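Local coordinates for group B streptococcal R4 surface protein (Streptococcus agalactiae, PDB 6S5X), which is displayed at the bacterial cell surface and implicated in infection, the part here being its most N-terminal Rib domain, with an immunoglobulin-like fold, at residues Gln18-Ile31 against Lys70-Pro82. Sequence-based numbering, arbitrary orientation.
With NA (sodium ion), chain C.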
ATOM      1  N   GLN A  18       1.839  -3.975 -11.670  1.00 13.54           N
ATOM      2  CA  GLN A  18       2.482  -5.050 -12.412  1.00 14.06           C
ATOM      3  C   GLN A  18       3.967  -4.754 -12.445  1.00 18.70           C
ATOM      4  O   GLN A  18       4.372  -3.607 -12.695  1.00 17.30           O
ATOM      5  CB  GLN A  18       1.914  -5.158 -13.815  1.00 15.83           C
ATOM      6  CG  GLN A  18       2.559  -6.278 -14.611  1.00 24.15           C
ATOM      7  CD  GLN A  18       2.024  -6.362 -16.006  1.00 27.96           C
ATOM      8  OE1 GLN A  18       0.845  -6.622 -16.207  1.00 26.33           O
ATOM      9  NE2 GLN A  18       2.892  -6.131 -16.990  1.00 23.30           N
ATOM     10  N   VAL A  19       4.777  -5.780 -12.175  1.00 14.42           N
ATOM     11  CA  VAL A  19       6.222  -5.644 -12.222  1.00 11.78           C
ATOM     12  C   VAL A  19       6.802  -6.881 -12.895  1.00 11.11           C
ATOM     13  O   VAL A  19       6.149  -7.919 -13.009  1.00 14.77           O
ATOM     14  CB  VAL A  19       6.879  -5.443 -10.836  1.00 10.25           C
ATOM     15  CG1 VAL A  19       6.279  -4.217 -10.111  1.00 17.01           C
ATOM     16  CG2 VAL A  19       6.748  -6.693  -9.967  1.00 10.56           C
ATOM     17  N   ASN A  20       8.060  -6.759 -13.316  1.00 10.33           N
ATOM     18  CA  ASN A  20       8.779  -7.884 -13.887  1.00 10.37           C
ATOM     19  C   ASN A  20       9.454  -8.689 -12.786  1.00 12.03           C
ATOM     20  O   ASN A  20       9.738  -8.193 -11.686  1.00  9.93           O
ATOM     21  CB  ASN A  20       9.815  -7.399 -14.891  1.00 11.73           C
ATOM     22  CG  ASN A  20       9.186  -6.717 -16.081  1.00 20.26           C
ATOM     23  OD1 ASN A  20       8.125  -7.111 -16.542  1.00 22.21           O
ATOM     24  ND2 ASN A  20       9.809  -5.641 -16.536  1.00 29.07           N
ATOM     25  N   VAL A  21       9.703  -9.960 -13.093  1.00 10.13           N
ATOM     26  CA  VAL A  21      10.446 -10.809 -12.173  1.00  9.82           C
ATOM     27  C   VAL A  21      11.702 -10.090 -11.712  1.00  9.23           C
ATOM     28  O   VAL A  21      12.430  -9.506 -12.522  1.00  9.18           O
ATOM     29  CB  VAL A  21      10.822 -12.149 -12.833  1.00 11.02           C
ATOM     30  CG1 VAL A  21      11.809 -12.898 -11.967  1.00 10.24           C
ATOM     31  CG2 VAL A  21       9.564 -13.011 -13.042  1.00 12.28           C
ATOM     32  N   GLY A  22      11.964 -10.136 -10.412  1.00  8.90           N
ATOM     33  CA  GLY A  22      13.149  -9.550  -9.840  1.00  8.48           C
ATOM     34  C   GLY A  22      13.034  -8.089  -9.443  1.00  9.56           C
ATOM     35  O   GLY A  22      13.868  -7.613  -8.674  1.00  8.94           O
ATOM     36  N   GLU A  23      12.044  -7.362  -9.954  1.00  8.41           N
ATOM     37  CA  GLU A  23      11.905  -5.948  -9.630  1.00  8.26           C
ATOM     38  C   GLU A  23      11.372  -5.816  -8.209  1.00 11.71           C
ATOM     39  O   GLU A  23      10.719  -6.719  -7.686  1.00 11.55           O
ATOM     40  CB  GLU A  23      10.971  -5.254 -10.625  1.00 10.75           C
ATOM     41  CG  GLU A  23      11.523  -5.170 -12.046  1.00 13.11           C
ATOM     42  CD  GLU A  23      10.694  -4.294 -12.992  1.00 22.88           C
ATOM     43  OE1 GLU A  23       9.454  -4.309 -12.935  1.00 15.10           O
ATOM     44  OE2 GLU A  23      11.309  -3.557 -13.785  1.00 24.12           O
ATOM     45  N   THR A  24      11.610  -4.667  -7.597  1.00  9.10           N
ATOM     46  CA  THR A  24      11.133  -4.467  -6.226  1.00  7.68           C
ATOM     47  C   THR A  24      10.040  -3.408  -6.212  1.00  9.74           C
ATOM     48  O   THR A  24      10.322  -2.223  -6.468  1.00 10.47           O
ATOM     49  CB  THR A  24      12.273  -4.088  -5.277  1.00 14.03           C
ATOM     50  OG1 THR A  24      13.303  -5.087  -5.365  1.00 13.88           O
ATOM     51  CG2 THR A  24      11.736  -3.990  -3.824  1.00 10.96           C
ATOM     52  N   PRO A  25       8.783  -3.774  -5.986  1.00  8.88           N
ATOM     53  CA  PRO A  25       7.725  -2.768  -6.021  1.00  7.87           C
ATOM     54  C   PRO A  25       7.812  -1.836  -4.831  1.00  7.61           C
ATOM     55  O   PRO A  25       8.312  -2.208  -3.762  1.00  7.45           O
ATOM     56  CB  PRO A  25       6.430  -3.599  -5.971  1.00 11.39           C
ATOM     57  CG  PRO A  25       6.821  -4.885  -5.283  1.00 16.38           C
ATOM     58  CD  PRO A  25       8.259  -5.114  -5.669  1.00  8.92           C
ATOM     59  N   LYS A  26       7.287  -0.633  -5.036  1.00  7.66           N
ATOM     60  CA  LYS A  26       7.128   0.358  -3.977  1.00 10.85           C
ATOM     61  C   LYS A  26       5.673   0.386  -3.496  1.00  7.49           C
ATOM     62  O   LYS A  26       4.724   0.363  -4.294  1.00  8.18           O
ATOM     63  CB  LYS A  26       7.561   1.729  -4.485  1.00 11.55           C
ATOM     64  CG  LYS A  26       9.016   1.812  -4.972  1.00 16.81           C
ATOM     65  CD  LYS A  26       9.349   3.262  -5.347  1.00 21.59           C
ATOM     66  CE  LYS A  26      10.832   3.474  -5.705  1.00 32.45           C
ATOM     67  NZ  LYS A  26      11.421   2.402  -6.539  1.00 24.14           N
ATOM     68  N   ALA A  27       5.503   0.475  -2.179  1.00  7.94           N
ATOM     69  CA  ALA A  27       4.155   0.497  -1.618  1.00  8.29           C
ATOM     70  C   ALA A  27       3.370   1.700  -2.123  1.00  7.61           C
ATOM     71  O   ALA A  27       2.145   1.614  -2.318  1.00  9.20           O
ATOM     72  CB  ALA A  27       4.228   0.526  -0.092  1.00 11.46           C
ATOM     73  N   GLU A  28       4.054   2.822  -2.369  1.00  8.11           N
ATOM     74  CA  GLU A  28       3.374   4.007  -2.891  1.00 10.89           C
ATOM     75  C   GLU A  28       2.646   3.725  -4.207  1.00 10.35           C
ATOM     76  O   GLU A  28       1.615   4.333  -4.496  1.00 13.62           O
ATOM     77  CB  GLU A  28       4.377   5.150  -3.109  1.00 17.83           C
ATOM     78  CG  GLU A  28       4.881   5.828  -1.819  1.00 21.21           C
ATOM     79  CD  GLU A  28       6.022   5.110  -1.127  1.00111.32           C
ATOM     80  OE1 GLU A  28       6.474   4.068  -1.624  1.00 15.33           O
ATOM     81  OE2 GLU A  28       6.478   5.607  -0.074  1.00 26.89           O
ATOM     82  N   ASP A  29       3.165   2.817  -5.020  1.00  8.25           N
ATOM     83  CA  ASP A  29       2.564   2.529  -6.316  1.00 10.15           C
ATOM     84  C   ASP A  29       1.367   1.589  -6.196  1.00 11.31           C
ATOM     85  O   ASP A  29       0.750   1.251  -7.214  1.00 13.25           O
ATOM     86  CB  ASP A  29       3.660   1.955  -7.234  1.00  9.24           C
ATOM     87  CG  ASP A  29       4.706   3.017  -7.648  1.00 19.48           C
ATOM     88  OD1 ASP A  29       4.365   4.228  -7.710  1.00 21.74           O
ATOM     89  OD2 ASP A  29       5.879   2.655  -7.891  1.00 17.97           O
ATOM     90  N   SER A  30       1.066   1.124  -4.985  1.00  7.75           N
ATOM     91  CA  SER A  30      -0.104   0.317  -4.670  1.00  8.34           C
ATOM     92  C   SER A  30      -1.217   1.117  -3.993  1.00 11.06           C
ATOM     93  O   SER A  30      -2.170   0.522  -3.492  1.00  9.87           O
ATOM     94  CB  SER A  30       0.303  -0.853  -3.776  1.00  7.33           C
ATOM     95  OG  SER A  30       1.051  -1.819  -4.510  1.00 13.14           O
ATOM     96  N   ILE A  31      -1.089   2.440  -3.926  1.00  8.37           N
ATOM     97  CA  ILE A  31      -2.108   3.309  -3.349  1.00  9.90           C
ATOM     98  C   ILE A  31      -2.559   4.278  -4.421  1.00 12.23           C
ATOM     99  O   ILE A  31      -1.724   4.910  -5.072  1.00 12.88           O
ATOM    100  CB  ILE A  31      -1.583   4.066  -2.114  1.00  8.32           C
ATOM    101  CG1 ILE A  31      -1.223   3.050  -1.044  1.00 11.96           C
ATOM    102  CG2 ILE A  31      -2.648   5.063  -1.641  1.00  8.58           C
ATOM    103  CD1 ILE A  31      -2.417   2.277  -0.554  1.00 11.55           C
ATOM    104  N   LYS A  70      -3.813   3.998  11.822  1.00  9.85           N
ATOM    105  CA  LYS A  70      -3.409   3.244  10.641  1.00 10.46           C
ATOM    106  C   LYS A  70      -4.630   2.714   9.900  1.00 10.38           C
ATOM    107  O   LYS A  70      -5.699   2.494  10.484  1.00 10.17           O
ATOM    108  CB  LYS A  70      -2.473   2.063  10.995  1.00 15.07           C
ATOM    109  CG  LYS A  70      -1.212   2.423  11.772  1.00 17.69           C
ATOM    110  CD  LYS A  70      -0.311   1.199  12.071  1.00 25.80           C
ATOM    111  CE  LYS A  70       0.756   1.549  13.121  1.00 36.60           C
ATOM    112  NZ  LYS A  70       2.020   0.761  13.064  1.00 73.30           N
ATOM    113  N   ASP A  71      -4.457   2.547   8.586  1.00  8.88           N
ATOM    114  CA  ASP A  71      -5.366   1.808   7.714  1.00  9.51           C
ATOM    115  C   ASP A  71      -4.532   0.761   6.993  1.00  9.19           C
ATOM    116  O   ASP A  71      -3.327   0.928   6.802  1.00 10.55           O
ATOM    117  CB  ASP A  71      -6.048   2.725   6.673  1.00 12.57           C
ATOM    118  CG  ASP A  71      -7.283   3.481   7.229  1.00 16.69           C
ATOM    119  OD1 ASP A  71      -8.113   2.818   7.875  1.00 17.22           O
ATOM    120  OD2 ASP A  71      -7.466   4.709   6.966  1.00 12.97           O
ATOM    121  N   THR A  72      -5.179  -0.328   6.626  0.59  9.61           N
ATOM    122  CA  THR A  72      -4.566  -1.307   5.750  0.59 16.15           C
ATOM    123  C   THR A  72      -5.348  -1.368   4.449  0.59 12.64           C
ATOM    124  O   THR A  72      -6.540  -1.041   4.382  0.59 11.43           O
ATOM    125  CB  THR A  72      -4.521  -2.680   6.389  0.59 15.64           C
ATOM    126  OG1 THR A  72      -5.859  -3.122   6.615  0.59 21.92           O
ATOM    127  CG2 THR A  72      -3.747  -2.627   7.722  0.59 10.45           C
ATOM    128  N   VAL A  73      -4.656  -1.787   3.404  1.00 11.61           N
ATOM    129  CA  VAL A  73      -5.292  -2.015   2.121  1.00 14.14           C
ATOM    130  C   VAL A  73      -4.757  -3.332   1.590  1.00  9.79           C
ATOM    131  O   VAL A  73      -3.546  -3.574   1.658  1.00 12.74           O
ATOM    132  CB  VAL A  73      -4.993  -0.863   1.142  1.00 23.12           C
ATOM    133  CG1 VAL A  73      -5.733  -1.044  -0.145  1.00 28.49           C
ATOM    134  CG2 VAL A  73      -5.332   0.497   1.820  1.00 35.19           C
ATOM    135  N   ASP A  74      -5.659  -4.209   1.151  1.00 12.03           N
ATOM    136  CA  ASP A  74      -5.275  -5.446   0.484  1.00 12.15           C
ATOM    137  C   ASP A  74      -5.075  -5.161  -0.999  1.00 15.66           C
ATOM    138  O   ASP A  74      -5.970  -4.615  -1.653  1.00 18.22           O
ATOM    139  CB  ASP A  74      -6.349  -6.526   0.660  1.00 19.35           C
ATOM    140  CG  ASP A  74      -6.450  -7.028   2.090  1.00 37.24           C
ATOM    141  OD1 ASP A  74      -5.397  -7.267   2.714  1.00 39.94           O
ATOM    142  OD2 ASP A  74      -7.585  -7.146   2.596  1.00 55.81           O
ATOM    143  N   VAL A  75      -3.933  -5.565  -1.552  1.00 11.13           N
ATOM    144  CA  VAL A  75      -3.652  -5.350  -2.968  1.00  9.80           C
ATOM    145  C   VAL A  75      -3.032  -6.604  -3.575  1.00 11.43           C
ATOM    146  O   VAL A  75      -2.732  -7.581  -2.897  1.00 14.05           O
ATOM    147  CB  VAL A  75      -2.714  -4.143  -3.219  1.00 12.84           C
ATOM    148  CG1 VAL A  75      -3.276  -2.890  -2.567  1.00 19.21           C
ATOM    149  CG2 VAL A  75      -1.332  -4.422  -2.703  1.00 11.36           C
ATOM    150  N   THR A  76      -2.855  -6.550  -4.886  1.00 15.33           N
ATOM    151  CA  THR A  76      -2.213  -7.598  -5.662  1.00 16.95           C
ATOM    152  C   THR A  76      -1.034  -6.991  -6.408  1.00 13.18           C
ATOM    153  O   THR A  76      -1.180  -5.952  -7.053  1.00 12.64           O
ATOM    154  CB  THR A  76      -3.176  -8.206  -6.683  1.00 17.91           C
ATOM    155  OG1 THR A  76      -4.300  -8.785  -6.018  1.00 22.95           O
ATOM    156  CG2 THR A  76      -2.454  -9.287  -7.470  1.00 20.14           C
ATOM    157  N   VAL A  77       0.123  -7.638  -6.337  1.00 11.93           N
ATOM    158  CA  VAL A  77       1.244  -7.279  -7.191  1.00  9.09           C
ATOM    159  C   VAL A  77       1.386  -8.376  -8.229  1.00 13.72           C
ATOM    160  O   VAL A  77       1.708  -9.520  -7.882  1.00 11.46           O
ATOM    161  CB  VAL A  77       2.536  -7.104  -6.398  1.00 11.28           C
ATOM    162  CG1 VAL A  77       3.676  -6.821  -7.334  1.00 13.52           C
ATOM    163  CG2 VAL A  77       2.393  -5.938  -5.425  1.00 13.71           C
ATOM    164  N   LYS A  78       1.153  -8.041  -9.498  1.00 16.17           N
ATOM    165  CA  LYS A  78       1.268  -9.024 -10.571  1.00 12.55           C
ATOM    166  C   LYS A  78       2.706  -9.027 -11.074  1.00 11.70           C
ATOM    167  O   LYS A  78       3.236  -7.977 -11.452  1.00 17.51           O
ATOM    168  CB  LYS A  78       0.294  -8.719 -11.706  1.00 19.45           C
ATOM    169  CG  LYS A  78       0.329  -9.765 -12.844  1.00 30.96           C
ATOM    170  CD  LYS A  78      -0.619  -9.413 -13.998  1.00 28.99           C
ATOM    171  CE  LYS A  78      -0.548 -10.465 -15.099  1.00 57.43           C
ATOM    172  NZ  LYS A  78      -1.378 -10.111 -16.286  1.00 83.28           N
ATOM    173  N   VAL A  79       3.356 -10.184 -11.011  1.00 12.02           N
ATOM    174  CA  VAL A  79       4.737 -10.345 -11.462  1.00 10.98           C
ATOM    175  C   VAL A  79       4.709 -11.109 -12.771  1.00 14.73           C
ATOM    176  O   VAL A  79       4.093 -12.178 -12.860  1.00 14.43           O
ATOM    177  CB  VAL A  79       5.606 -11.075 -10.427  1.00 10.65           C
ATOM    178  CG1 VAL A  79       7.049 -11.125 -10.912  1.00 11.27           C
ATOM    179  CG2 VAL A  79       5.484 -10.371  -9.076  1.00 12.72           C
ATOM    180  N   VAL A  80       5.344 -10.557 -13.789  1.00 17.41           N
ATOM    181  CA  VAL A  80       5.375 -11.187 -15.102  1.00 18.82           C
ATOM    182  C   VAL A  80       6.818 -11.469 -15.492  1.00 20.61           C
ATOM    183  O   VAL A  80       7.736 -10.713 -15.163  1.00 14.92           O
ATOM    184  CB  VAL A  80       4.688 -10.315 -16.183  1.00 17.17           C
ATOM    185  CG1 VAL A  80       3.245 -10.016 -15.804  1.00 21.00           C
ATOM    186  CG2 VAL A  80       5.448  -9.026 -16.382  1.00 21.81           C
ATOM    187  N   ASP A  81       7.005 -12.551 -16.255  1.00 23.62           N
ATOM    188  CA  ASP A  81       8.287 -12.846 -16.883  1.00 34.70           C
ATOM    189  C   ASP A  81       8.364 -12.097 -18.209  1.00 37.17           C
ATOM    190  O   ASP A  81       7.560 -12.378 -19.105  1.00 50.20           O
ATOM    191  CB  ASP A  81       8.403 -14.355 -17.099  1.00 38.94           C
ATOM    192  CG  ASP A  81       9.618 -14.747 -17.891  1.00 63.64           C
ATOM    193  OD1 ASP A  81      10.325 -13.851 -18.390  1.00 46.01           O
ATOM    194  OD2 ASP A  81       9.860 -15.967 -18.005  1.00 94.64           O
ATOM    195  N   PRO A  82       9.329 -11.172 -18.405  1.00 29.57           N
ATOM    196  CA  PRO A  82       9.415 -10.406 -19.664  1.00 70.79           C
ATOM    197  C   PRO A  82      10.153 -11.081 -20.841  1.00 24.04           C
ATOM    198  O   PRO A  82       9.961 -12.269 -21.122  1.00 54.35           O
ATOM    199  CB  PRO A  82      10.144  -9.150 -19.221  1.00 39.70           C
ATOM    200  CG  PRO A  82      11.137  -9.664 -18.156  1.00 35.36           C
ATOM    201  CD  PRO A  82      10.428 -10.827 -17.472  1.00 23.13           C
TER
HETATM  202 NA    NA C 401      -9.778   4.895   7.193  1.00 16.66          NA
HETATM  203  O   HOH W   1      -0.572  -3.393  -5.836  1.00 13.21           O
HETATM  204  O   HOH W   2     -10.779   3.455   5.669  1.00 19.18           O
HETATM  205  O   HOH W   3     -10.973   3.953   8.966  1.00 22.59           O
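Gln18 and Asn20 lay their amides around Val80. The Gln18 amide spreads one face over Val80 CG1, 3.9 Å from CD; its chain is fully extended, with CG opposite the backbone N (chi1 -180°), and runs alongside the equally stretched Lys78. Asn20 is turned differently: Val80 CG2 meets the edge of its amide at OD1, 3.3 Å away, while the Pro82 ring covers one face. At the far end of strand 70-80, both carboxylate oxygens of Asp71 grip a sodium ion, OD2 at 2.3 Å, with two waters and the carbonyls of Ala7 and Asn10.

The frame is a short parallel pairing at the margin of a mixed sheet. Val19 supplies both central bonds: its N gives to Lys78 O (2.8 Å) and its O accepts from Val80 N (2.9 Å), each nearly straight. The last link, Val21 N to Val80 O, is more bent where the chain leaves the strand for the type II turn of Asn20 to Glu23. Glu23 N closes the turn on Asn20 O, and Glu23 OE1 adds a bond from Asn20 N, received from above the carboxylate plane. On the opposite face from the amides, Val19 CG2 packs against Val79 CG2 and Val77 CG1 (both 4.0 Å), with Pro25 CG against Val77 CG1.

Past the turn backbone pairing stops. Ser30 rests on Val75 and Ile31 CD1 on Val73 CG2, while Ser30 OG, also bonded by Gln17 NE2, donates at 2.6 Å to a water that donates to Thr76 O. The chemistry thus separates a polar, more open face, where Gln18, Asn20 and Lys78 accompany Val80, from a buried one of Val19, Val79 and Val77; backbone bonds join strand 18-20 and its end to strand 70-80, whereas residues 25-31 meet it through side-chain packing and one water.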